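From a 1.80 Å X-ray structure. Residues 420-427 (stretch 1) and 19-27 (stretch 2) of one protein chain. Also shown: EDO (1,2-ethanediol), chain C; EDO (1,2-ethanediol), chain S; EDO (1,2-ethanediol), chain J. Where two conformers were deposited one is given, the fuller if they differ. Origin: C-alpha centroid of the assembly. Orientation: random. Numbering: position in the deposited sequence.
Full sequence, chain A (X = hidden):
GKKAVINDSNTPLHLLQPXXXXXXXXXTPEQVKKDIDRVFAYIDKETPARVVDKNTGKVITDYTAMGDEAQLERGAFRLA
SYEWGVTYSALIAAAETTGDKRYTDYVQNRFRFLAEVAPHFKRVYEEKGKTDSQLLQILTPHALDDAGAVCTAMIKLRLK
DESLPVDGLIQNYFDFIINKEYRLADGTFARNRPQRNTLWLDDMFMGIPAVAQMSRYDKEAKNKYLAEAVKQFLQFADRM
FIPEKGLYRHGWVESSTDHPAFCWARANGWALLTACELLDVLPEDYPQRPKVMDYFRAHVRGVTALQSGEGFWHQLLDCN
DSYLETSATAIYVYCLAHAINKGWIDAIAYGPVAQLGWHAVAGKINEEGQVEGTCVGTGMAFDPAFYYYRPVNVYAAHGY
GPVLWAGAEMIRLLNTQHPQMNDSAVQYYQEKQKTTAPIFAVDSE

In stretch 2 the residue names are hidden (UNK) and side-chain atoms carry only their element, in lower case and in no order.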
# COMPACT_ATOMS: atom_id res chain seq x y z
N GLN A 420 11.83 2.23 28.60
CA GLN A 420 10.90 1.81 29.59
C GLN A 420 9.50 1.79 28.99
O GLN A 420 9.15 2.59 28.12
CB GLN A 420 10.99 2.80 30.78
CG GLN A 420 10.06 2.53 31.90
CD GLN A 420 10.48 3.20 33.20
OE1 GLN A 420 11.57 3.77 33.30
NE2 GLN A 420 9.58 3.16 34.20
N MSE A 421 8.68 0.87 29.47
CA MSE A 421 7.31 0.79 29.03
C MSE A 421 6.54 1.97 29.63
O MSE A 421 6.71 2.33 30.80
CB MSE A 421 6.71 -0.56 29.47
CG MSE A 421 7.34 -1.78 28.76
SE MSE A 421 6.63 -1.92 27.02
CE MSE A 421 4.92 -2.52 27.38
N ASN A 422 5.73 2.60 28.81
CA ASN A 422 4.87 3.70 29.23
C ASN A 422 3.55 3.54 28.49
O ASN A 422 3.52 3.57 27.27
CB ASN A 422 5.54 5.04 28.92
CG ASN A 422 4.86 6.19 29.59
OD1 ASN A 422 3.68 6.11 29.94
ND2 ASN A 422 5.59 7.28 29.76
N ASP A 423 2.46 3.36 29.21
CA ASP A 423 1.16 3.18 28.54
C ASP A 423 1.21 2.00 27.54
O ASP A 423 0.58 2.04 26.51
CB ASP A 423 0.82 4.52 27.86
CG ASP A 423 -0.63 4.87 27.89
OD1 ASP A 423 -1.46 4.10 28.40
OD2 ASP A 423 -0.90 5.94 27.37
N SER A 424 1.95 0.93 27.89
CA SER A 424 2.00 -0.31 27.15
C SER A 424 2.84 -0.24 25.89
O SER A 424 2.82 -1.19 25.10
CB SER A 424 0.58 -0.81 26.79
OG SER A 424 -0.24 -0.99 27.93
N ALA A 425 3.54 0.87 25.69
CA ALA A 425 4.42 1.08 24.51
C ALA A 425 5.88 1.24 24.98
O ALA A 425 6.14 1.88 25.99
CB ALA A 425 4.00 2.36 23.73
N VAL A 426 6.82 0.71 24.20
CA VAL A 426 8.23 0.94 24.45
C VAL A 426 8.54 2.41 24.18
O VAL A 426 8.20 2.93 23.12
CB VAL A 426 9.09 0.06 23.53
CG1 VAL A 426 10.56 0.47 23.61
CG2 VAL A 426 8.89 -1.44 23.85
N GLN A 427 9.11 3.10 25.18
CA GLN A 427 9.57 4.47 25.01
C GLN A 427 11.02 4.60 25.40
O GLN A 427 11.46 3.99 26.37
CB GLN A 427 8.71 5.44 25.81
CG GLN A 427 7.29 5.59 25.24
CD GLN A 427 7.22 6.44 23.97
OE1 GLN A 427 8.13 7.20 23.68
NE2 GLN A 427 6.08 6.38 23.25
N UNK A 19 -2.40 -9.47 22.35
CA UNK A 19 -2.11 -10.82 21.95
C UNK A 19 -1.03 -10.83 20.87
O UNK A 19 -1.26 -11.28 19.75
c UNK A 19 -3.41 -11.49 21.45
N UNK A 20 0.17 -10.36 21.20
CA UNK A 20 1.28 -10.35 20.21
C UNK A 20 1.59 -11.75 19.76
O UNK A 20 1.53 -12.66 20.55
c UNK A 20 2.36 -7.93 22.60
c UNK A 20 2.18 -6.59 22.98
c UNK A 20 2.56 -9.74 20.81
c UNK A 20 2.24 -7.27 20.29
c UNK A 20 2.05 -5.60 22.02
o UNK A 20 1.85 -4.27 22.33
c UNK A 20 2.09 -5.92 20.67
c UNK A 20 2.39 -8.29 21.25
N UNK A 21 2.02 -11.90 18.52
CA UNK A 21 2.42 -13.17 17.97
C UNK A 21 3.87 -13.42 18.34
O UNK A 21 4.23 -14.52 18.74
c UNK A 21 2.12 -14.20 14.19
n UNK A 21 2.81 -14.94 13.30
c UNK A 21 2.18 -13.13 16.45
o UNK A 21 1.21 -13.41 13.85
c UNK A 21 2.52 -14.35 15.67
N UNK A 22 4.72 -12.40 18.24
CA UNK A 22 6.10 -12.47 18.69
C UNK A 22 6.25 -11.80 20.05
O UNK A 22 5.25 -11.52 20.72
N UNK A 23 7.48 -11.52 20.47
CA UNK A 23 7.69 -10.85 21.75
C UNK A 23 7.64 -9.33 21.55
O UNK A 23 7.86 -8.84 20.44
c UNK A 23 9.01 -12.74 22.80
o UNK A 23 10.08 -11.04 21.46
c UNK A 23 9.03 -11.26 22.39
N UNK A 24 7.30 -8.61 22.61
CA UNK A 24 7.18 -7.15 22.59
C UNK A 24 7.59 -6.63 23.96
O UNK A 24 7.47 -7.32 24.94
c UNK A 24 5.60 -5.20 22.18
c UNK A 24 5.84 -4.56 20.96
c UNK A 24 5.81 -3.19 20.88
c UNK A 24 5.33 -4.41 23.29
o UNK A 24 5.50 -1.06 21.88
c UNK A 24 5.54 -2.42 21.99
c UNK A 24 5.26 -3.01 23.19
c UNK A 24 5.72 -6.71 22.31
N UNK A 25 8.17 -5.43 24.00
CA UNK A 25 8.37 -4.76 25.27
C UNK A 25 9.81 -4.76 25.74
O UNK A 25 10.75 -4.63 24.95
N UNK A 26 9.95 -4.93 27.03
CA UNK A 26 11.25 -4.90 27.68
C UNK A 26 12.23 -5.87 27.04
O UNK A 26 11.85 -6.97 26.63
c UNK A 26 10.39 -4.21 30.00
c UNK A 26 11.12 -5.27 29.16
o UNK A 26 10.35 -3.02 29.64
o UNK A 26 9.88 -4.60 31.07
N UNK A 27 13.49 -5.44 27.01
CA UNK A 27 14.59 -6.19 26.48
C UNK A 27 15.79 -5.84 27.38
O UNK A 27 16.03 -4.65 27.63
c UNK A 27 15.98 -5.63 22.83
c UNK A 27 15.55 -7.87 24.10
c UNK A 27 15.89 -6.38 24.22
c UNK A 27 14.81 -5.72 25.06
C1 EDO C . 5.43 -8.49 18.27
O1 EDO C . 6.55 -9.37 18.07
C2 EDO C . 4.49 -8.61 17.11
O2 EDO C . 3.84 -9.91 17.04
C1 EDO S . 4.38 -6.06 26.71
O1 EDO S . 2.98 -5.65 26.66
C2 EDO S . 4.57 -7.55 27.02
O2 EDO S . 4.31 -8.40 25.89
C1 EDO J . -5.04 5.28 27.41
O1 EDO J . -3.99 4.30 27.33
C2 EDO J . -4.57 6.64 26.94
O2 EDO J . -3.29 6.87 27.50
O HOH W 1 2.03 -3.72 24.86
O HOH W 2 9.65 -1.10 31.46

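Position 19 carries a single side-chain carbon and lies far from stretch 1; one carbon and nothing more is alanine, Ala 19. At position 20, one carbon leads to a six-membered carbon ring bearing one oxygen. The CA-to-CB bond points toward stretch 1, yet the ring oxygen of position 20 stops 4.3 Å from Ser 424 O; this is Tyr 20. Water 1 fills the gap, 2.6 Å from Tyr 20 OH and donating to Ser 424 O at 2.7 Å.

Position 21 has three side-chain carbons in a row, the third carrying one oxygen and one nitrogen, all extended and out of reach of stretch 1. This terminal amide on a two-carbon spacer is glutamine, Gln 21. Position 22 has no side-chain atoms and does not reach stretch 1; it is Gly 22. Its N donates to EDO (chain C) O2 at 2.9 Å, and a CB here would clash with O1 of the same diol, 2.5 Å away. Position 23 shows one carbon carrying an oxygen and a second carbon, exposed and not touching stretch 1; the branched pattern is that of threonine, Thr 23.

Position 24 again has one carbon and a six-carbon ring with one oxygen. That oxygen accepts a hydrogen bond from Val 426 N at 3.2 Å, with a nearly straight angle of 168°, and lies 3.6 Å from Ala 425 CA, which sits at the ring edge. Met 421 SE lies obliquely, 4.2 Å from the nearest ring carbon of position 24. The residue is Tyr 24. Its CA-to-CB bond points sideways, but the chi1 t rotamer carries the ring end nearer to the hairpin.

Position 25 lacks side-chain atoms, and its bare CA packs 3.6 Å from Val 426 CG2 and 3.8 Å from Met 421 SE; it is Gly 25. With phi/psi of 106/-141, a CB would jam against the preceding carbonyl oxygen, which by itself calls for glycine. Position 26 has two carbons, the second bearing two oxygens, one of which comes 3.4 Å from Met 421 CG; this carboxylate is Asp 26. Its OD1 accepts from water 2 at 2.7 Å; that water in turn accepts from Met 421 N at 3.0 Å. Position 27 has four carbons, forked at the second, none within reach of stretch 1: Leu 27.

The contact rests on a hairpin whose type I' turn runs from Asn 422 to Ala 425. Met 421 and Val 426 point toward stretch 2 and pack on Tyr 24 and Gly 25, and the single direct hydrogen bond ties the tyrosine hydroxyl to the hairpin backbone. Two waters extend this small interface of 256 Å² through Tyr 20 and Asp 26.

Stretch 2, residues 19-27: AYQGTYGDL
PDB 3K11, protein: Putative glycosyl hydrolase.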